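Local coordinates for protein sugar ABC transporter (Agrobacterium radiobacter, PDB 4RXT) that probably serves as the sugar-binding component of an ABC-type carbohydrate importer, holding an arabinopyranose between its two lobes, at residues Ala213-Asp227 and Phe235-Gln247. Sequence-based numbering, arbitrary orientation.
With ARA (alpha-L-arabinopyranose), chain B.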
loop_
_atom_site.group_PDB
_atom_site.type_symbol
_atom_site.label_atom_id
_atom_site.label_comp_id
_atom_site.label_asym_id
_atom_site.label_seq_id
_atom_site.Cartn_x
_atom_site.Cartn_y
_atom_site.Cartn_z
ATOM N N ALA A 213 8.901 17.757 -8.253
ATOM C CA ALA A 213 10.370 17.889 -8.506
ATOM C C ALA A 213 10.629 18.603 -9.841
ATOM O O ALA A 213 11.432 19.569 -9.922
ATOM C CB ALA A 213 11.038 16.517 -8.532
ATOM N N GLU A 214 9.975 18.126 -10.902
ATOM C CA GLU A 214 10.261 18.614 -12.258
ATOM C C GLU A 214 9.877 20.056 -12.451
ATOM O O GLU A 214 10.472 20.779 -13.218
ATOM C CB GLU A 214 9.571 17.749 -13.313
ATOM C CG GLU A 214 10.154 16.339 -13.477
ATOM C CD GLU A 214 9.353 15.478 -14.442
ATOM O OE1 GLU A 214 8.212 15.868 -14.817
ATOM O OE2 GLU A 214 9.891 14.399 -14.801
ATOM N N ASN A 215 8.870 20.498 -11.709
ATOM C CA ASN A 215 8.383 21.850 -11.830
ATOM C C ASN A 215 8.877 22.768 -10.742
ATOM O O ASN A 215 8.513 23.945 -10.689
ATOM C CB ASN A 215 6.848 21.817 -11.859
ATOM C CG ASN A 215 6.347 21.252 -13.154
ATOM O OD1 ASN A 215 6.513 21.867 -14.205
ATOM N ND2 ASN A 215 5.761 20.079 -13.104
ATOM N N LYS A 216 9.759 22.240 -9.897
ATOM C CA LYS A 216 10.407 23.059 -8.849
ATOM C C LYS A 216 9.417 23.657 -7.885
ATOM O O LYS A 216 9.483 24.827 -7.543
ATOM C CB LYS A 216 11.264 24.174 -9.465
ATOM C CG LYS A 216 12.096 23.749 -10.680
ATOM C CD LYS A 216 13.023 22.616 -10.380
ATOM C CE LYS A 216 13.818 22.216 -11.614
ATOM N NZ LYS A 216 14.932 21.266 -11.287
ATOM N N LEU A 217 8.457 22.827 -7.490
ATOM C CA LEU A 217 7.345 23.320 -6.672
ATOM C C LEU A 217 7.448 22.950 -5.198
ATOM O O LEU A 217 6.503 23.190 -4.444
ATOM C CB LEU A 217 6.016 22.796 -7.254
ATOM C CG LEU A 217 5.619 23.429 -8.586
ATOM C CD1 LEU A 217 4.380 22.757 -9.159
ATOM C CD2 LEU A 217 5.443 24.939 -8.456
ATOM N N SER A 218 8.563 22.367 -4.776
ATOM C CA SER A 218 8.728 21.875 -3.382
ATOM C C SER A 218 8.454 22.931 -2.284
ATOM O O SER A 218 7.968 22.613 -1.185
ATOM C CB SER A 218 10.098 21.205 -3.154
ATOM O OG SER A 218 11.171 22.078 -3.366
ATOM N N ASP A 219 8.741 24.187 -2.583
ATOM C CA ASP A 219 8.530 25.263 -1.607
ATOM C C ASP A 219 7.126 25.865 -1.669
ATOM O O ASP A 219 6.818 26.779 -0.915
ATOM C CB ASP A 219 9.582 26.362 -1.769
ATOM C CG ASP A 219 10.992 25.904 -1.348
ATOM O OD1 ASP A 219 11.135 25.104 -0.383
ATOM O OD2 ASP A 219 11.969 26.349 -1.990
ATOM N N LYS A 220 6.292 25.342 -2.549
ATOM C CA LYS A 220 4.902 25.812 -2.715
ATOM C C LYS A 220 3.830 24.721 -2.468
ATOM O O LYS A 220 2.645 25.040 -2.101
ATOM C CB LYS A 220 4.727 26.385 -4.128
ATOM C CG LYS A 220 5.622 27.573 -4.413
ATOM C CD LYS A 220 5.341 28.186 -5.772
ATOM C CE LYS A 220 6.402 29.204 -6.167
ATOM N NZ LYS A 220 6.117 30.550 -5.601
ATOM N N VAL A 221 4.195 23.459 -2.644
ATOM C CA VAL A 221 3.229 22.347 -2.516
ATOM C C VAL A 221 3.850 21.232 -1.725
ATOM O O VAL A 221 4.886 20.697 -2.117
ATOM C CB VAL A 221 2.775 21.791 -3.887
ATOM C CG1 VAL A 221 1.784 20.638 -3.719
ATOM C CG2 VAL A 221 2.225 22.915 -4.756
ATOM N N LYS A 222 3.191 20.872 -0.630
ATOM C CA LYS A 222 3.659 19.829 0.262
ATOM C C LYS A 222 2.997 18.525 -0.070
ATOM O O LYS A 222 1.749 18.455 -0.113
ATOM C CB LYS A 222 3.406 20.207 1.730
ATOM C CG LYS A 222 4.262 21.389 2.236
ATOM C CD LYS A 222 5.674 21.435 1.614
ATOM C CE LYS A 222 6.826 21.661 2.528
ATOM N NZ LYS A 222 7.929 22.132 1.632
ATOM N N VAL A 223 3.794 17.483 -0.271
ATOM C CA VAL A 223 3.284 16.149 -0.631
ATOM C C VAL A 223 3.528 15.161 0.473
ATOM O O VAL A 223 4.636 15.064 0.965
ATOM C CB VAL A 223 3.992 15.613 -1.898
ATOM C CG1 VAL A 223 3.471 14.220 -2.249
ATOM C CG2 VAL A 223 3.798 16.584 -3.062
ATOM N N ILE A 224 2.473 14.472 0.916
ATOM C CA ILE A 224 2.602 13.298 1.739
ATOM C C ILE A 224 2.302 12.071 0.890
ATOM O O ILE A 224 1.262 12.002 0.271
ATOM C CB ILE A 224 1.731 13.304 3.015
ATOM C CG1 ILE A 224 2.078 14.521 3.874
ATOM C CG2 ILE A 224 1.867 11.989 3.779
ATOM C CD1 ILE A 224 3.466 14.516 4.528
ATOM N N GLY A 225 3.237 11.132 0.841
ATOM C CA GLY A 225 3.034 9.904 0.106
ATOM C C GLY A 225 3.045 8.688 1.022
ATOM O O GLY A 225 2.959 8.799 2.255
ATOM N N PHE A 226 3.091 7.532 0.378
ATOM C CA PHE A 226 3.164 6.240 1.041
ATOM C C PHE A 226 4.339 5.459 0.437
ATOM O O PHE A 226 4.670 5.598 -0.772
ATOM C CB PHE A 226 1.877 5.427 0.802
ATOM C CG PHE A 226 1.010 5.213 2.021
ATOM C CD1 PHE A 226 0.210 6.249 2.507
ATOM C CD2 PHE A 226 0.962 3.988 2.659
ATOM C CE1 PHE A 226 -0.593 6.086 3.620
ATOM C CE2 PHE A 226 0.138 3.814 3.780
ATOM C CZ PHE A 226 -0.646 4.863 4.244
ATOM N N ASP A 227 4.928 4.595 1.275
ATOM C CA ASP A 227 5.882 3.581 0.875
ATOM C C ASP A 227 7.238 4.201 0.549
ATOM O O ASP A 227 7.492 5.359 0.833
ATOM C CB ASP A 227 5.323 2.742 -0.298
ATOM C CG ASP A 227 3.944 2.166 0.021
ATOM O OD1 ASP A 227 3.771 1.623 1.159
ATOM O OD2 ASP A 227 3.073 2.279 -0.868
ATOM N N PHE A 235 13.196 11.994 -3.445
ATOM C CA PHE A 235 12.285 13.144 -3.345
ATOM C C PHE A 235 12.135 13.604 -1.888
ATOM O O PHE A 235 11.985 14.800 -1.617
ATOM C CB PHE A 235 10.875 12.786 -3.877
ATOM C CG PHE A 235 10.811 12.529 -5.383
ATOM C CD1 PHE A 235 11.687 13.164 -6.267
ATOM C CD2 PHE A 235 9.878 11.687 -5.888
ATOM C CE1 PHE A 235 11.639 12.918 -7.628
ATOM C CE2 PHE A 235 9.789 11.454 -7.236
ATOM C CZ PHE A 235 10.658 12.061 -8.124
ATOM N N LEU A 236 12.165 12.659 -0.952
ATOM C CA LEU A 236 12.120 13.027 0.470
ATOM C C LEU A 236 13.350 13.881 0.870
ATOM O O LEU A 236 13.268 14.911 1.528
ATOM C CB LEU A 236 12.014 11.770 1.320
ATOM C CG LEU A 236 11.725 12.017 2.797
ATOM C CD1 LEU A 236 10.351 12.645 2.944
ATOM C CD2 LEU A 236 11.763 10.720 3.586
ATOM N N LYS A 237 14.494 13.496 0.349
ATOM C CA LYS A 237 15.711 14.218 0.664
ATOM C C LYS A 237 15.774 15.555 -0.066
ATOM O O LYS A 237 16.281 16.548 0.481
ATOM C CB LYS A 237 16.879 13.343 0.304
ATOM C CG LYS A 237 17.015 12.213 1.285
ATOM C CD LYS A 237 18.337 11.510 1.160
ATOM C CE LYS A 237 18.452 10.700 -0.118
ATOM N NZ LYS A 237 19.423 9.580 0.057
ATOM N N SER A 238 15.278 15.572 -1.306
ATOM C CA SER A 238 15.357 16.775 -2.133
ATOM C C SER A 238 14.326 17.811 -1.692
ATOM O O SER A 238 14.463 18.996 -2.005
ATOM C CB SER A 238 15.157 16.466 -3.616
ATOM O OG SER A 238 13.775 16.267 -3.942
ATOM N N GLY A 239 13.283 17.345 -0.991
ATOM C CA GLY A 239 12.189 18.181 -0.540
ATOM C C GLY A 239 10.958 18.124 -1.422
ATOM O O GLY A 239 9.948 18.729 -1.102
ATOM N N ALA A 240 11.028 17.398 -2.534
ATOM C CA ALA A 240 9.825 17.256 -3.400
ATOM C C ALA A 240 8.685 16.502 -2.747
ATOM O O ALA A 240 7.548 16.696 -3.122
ATOM C CB ALA A 240 10.154 16.612 -4.738
ATOM N N ILE A 241 9.025 15.626 -1.805
ATOM C CA ILE A 241 8.060 14.946 -0.944
ATOM C C ILE A 241 8.360 15.361 0.490
ATOM O O ILE A 241 9.521 15.412 0.886
ATOM C CB ILE A 241 8.036 13.418 -1.120
ATOM C CG1 ILE A 241 7.451 13.078 -2.485
ATOM C CG2 ILE A 241 7.238 12.762 0.027
ATOM C CD1 ILE A 241 7.368 11.596 -2.801
ATOM N N ALA A 242 7.323 15.689 1.274
ATOM C CA ALA A 242 7.458 16.130 2.653
ATOM C C ALA A 242 7.470 14.984 3.657
ATOM O O ALA A 242 8.051 15.088 4.761
ATOM C CB ALA A 242 6.346 17.112 3.001
ATOM N N GLY A 243 6.799 13.896 3.295
ATOM C CA GLY A 243 6.699 12.741 4.174
ATOM C C GLY A 243 6.218 11.548 3.417
ATOM O O GLY A 243 5.495 11.711 2.433
ATOM N N LEU A 244 6.597 10.364 3.911
ATOM C CA LEU A 244 6.121 9.091 3.385
ATOM C C LEU A 244 5.661 8.226 4.518
ATOM O O LEU A 244 6.433 7.981 5.469
ATOM C CB LEU A 244 7.252 8.332 2.680
ATOM C CG LEU A 244 7.792 8.984 1.404
ATOM C CD1 LEU A 244 9.125 8.364 1.000
ATOM C CD2 LEU A 244 6.797 8.918 0.245
ATOM N N VAL A 245 4.406 7.739 4.431
ATOM C CA VAL A 245 3.935 6.727 5.402
ATOM C C VAL A 245 4.426 5.364 4.943
ATOM O O VAL A 245 4.028 4.878 3.894
ATOM C CB VAL A 245 2.419 6.715 5.581
ATOM C CG1 VAL A 245 2.011 5.723 6.677
ATOM C CG2 VAL A 245 1.896 8.122 5.919
ATOM N N VAL A 246 5.272 4.751 5.761
ATOM C CA VAL A 246 5.969 3.519 5.389
ATOM C C VAL A 246 5.371 2.340 6.169
ATOM O O VAL A 246 5.059 2.451 7.353
ATOM C CB VAL A 246 7.493 3.642 5.619
ATOM C CG1 VAL A 246 8.266 2.340 5.349
ATOM C CG2 VAL A 246 8.025 4.743 4.714
ATOM N N GLN A 247 5.139 1.259 5.433
ATOM C CA GLN A 247 4.550 0.036 5.933
ATOM C C GLN A 247 5.639 -1.012 6.127
ATOM O O GLN A 247 6.815 -0.697 6.011
ATOM C CB GLN A 247 3.554 -0.457 4.884
ATOM C CG GLN A 247 2.461 0.526 4.493
ATOM C CD GLN A 247 1.482 -0.109 3.528
ATOM O OE1 GLN A 247 0.544 -0.832 3.921
ATOM N NE2 GLN A 247 1.714 0.112 2.240
HETATM C C1 ARA B . 0.962 -0.105 -1.401
HETATM C C2 ARA B . -0.420 -0.599 -0.932
HETATM C C3 ARA B . -0.949 -1.626 -1.920
HETATM C C4 ARA B . -0.912 -1.094 -3.363
HETATM C C5 ARA B . -0.074 0.109 -3.478
HETATM O O1 ARA B . 0.852 1.120 -0.685
HETATM O O2 ARA B . -0.328 -1.221 0.363
HETATM O O3 ARA B . -2.253 -2.040 -1.481
HETATM O O4 ARA B . -2.167 -0.563 -3.795
HETATM O O5 ARA B . 1.190 0.046 -2.796
HETATM O O HOH W 1 6.381 18.422 -1.114
HETATM O O HOH W 2 8.404 19.158 0.935
HETATM O O HOH W 3 10.889 21.215 0.839
HETATM O O HOH W 4 5.823 0.723 2.767
#
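Gln247 NE2 donates to Asp227 OD1 over 2.8 Å, a nearly straight bond (169° at the hydrogen) that takes the syn lone pair of OD1 and lies in the amide plane. Carboxylate and amide are nearly coplanar, and each also grips the arabinopyranose: O1 of the sugar donates to Asp227 OD2 at 2.5 Å, and Gln247 NE2 gives a hydrogen bond to sugar O2 at 3.1 Å. The Gln247 chain, extended beyond CG (chi2 -176°), carries its amide out to both. Gln247 OE1 accepts from Thr107 OG1, which fixes the amide's rotation. A water bridges Asp227 OD1 and Gln247 N.

Behind this pair, Val245 CB sits over one face of the Phe226 ring, 3.7 Å from its centroid and 13° off the normal, a CH-pi contact; Arg150, which also binds the sugar, makes a cation-pi contact with the same ring. Strands 222-226 and 243-246, joined through helix 230-238, form a parallel beta-alpha-beta unit of a periplasmic-binding-protein lobe, with both sugar-binding residues at the C-terminal ends of the strands. Backbone hydrogen bonds from Gly225 N to Gly243 O, Val245 N to Gly225 O and Asp227 N to Val245 O, each 2.8 Å, set the register. Ile224 CD1 packs 3.7 Å from Gly243 CA. At the far end, Ala242 N bonds Val223 O (2.8 Å), and Ala213 CB packs against Ala240 CB and the Phe235 ring.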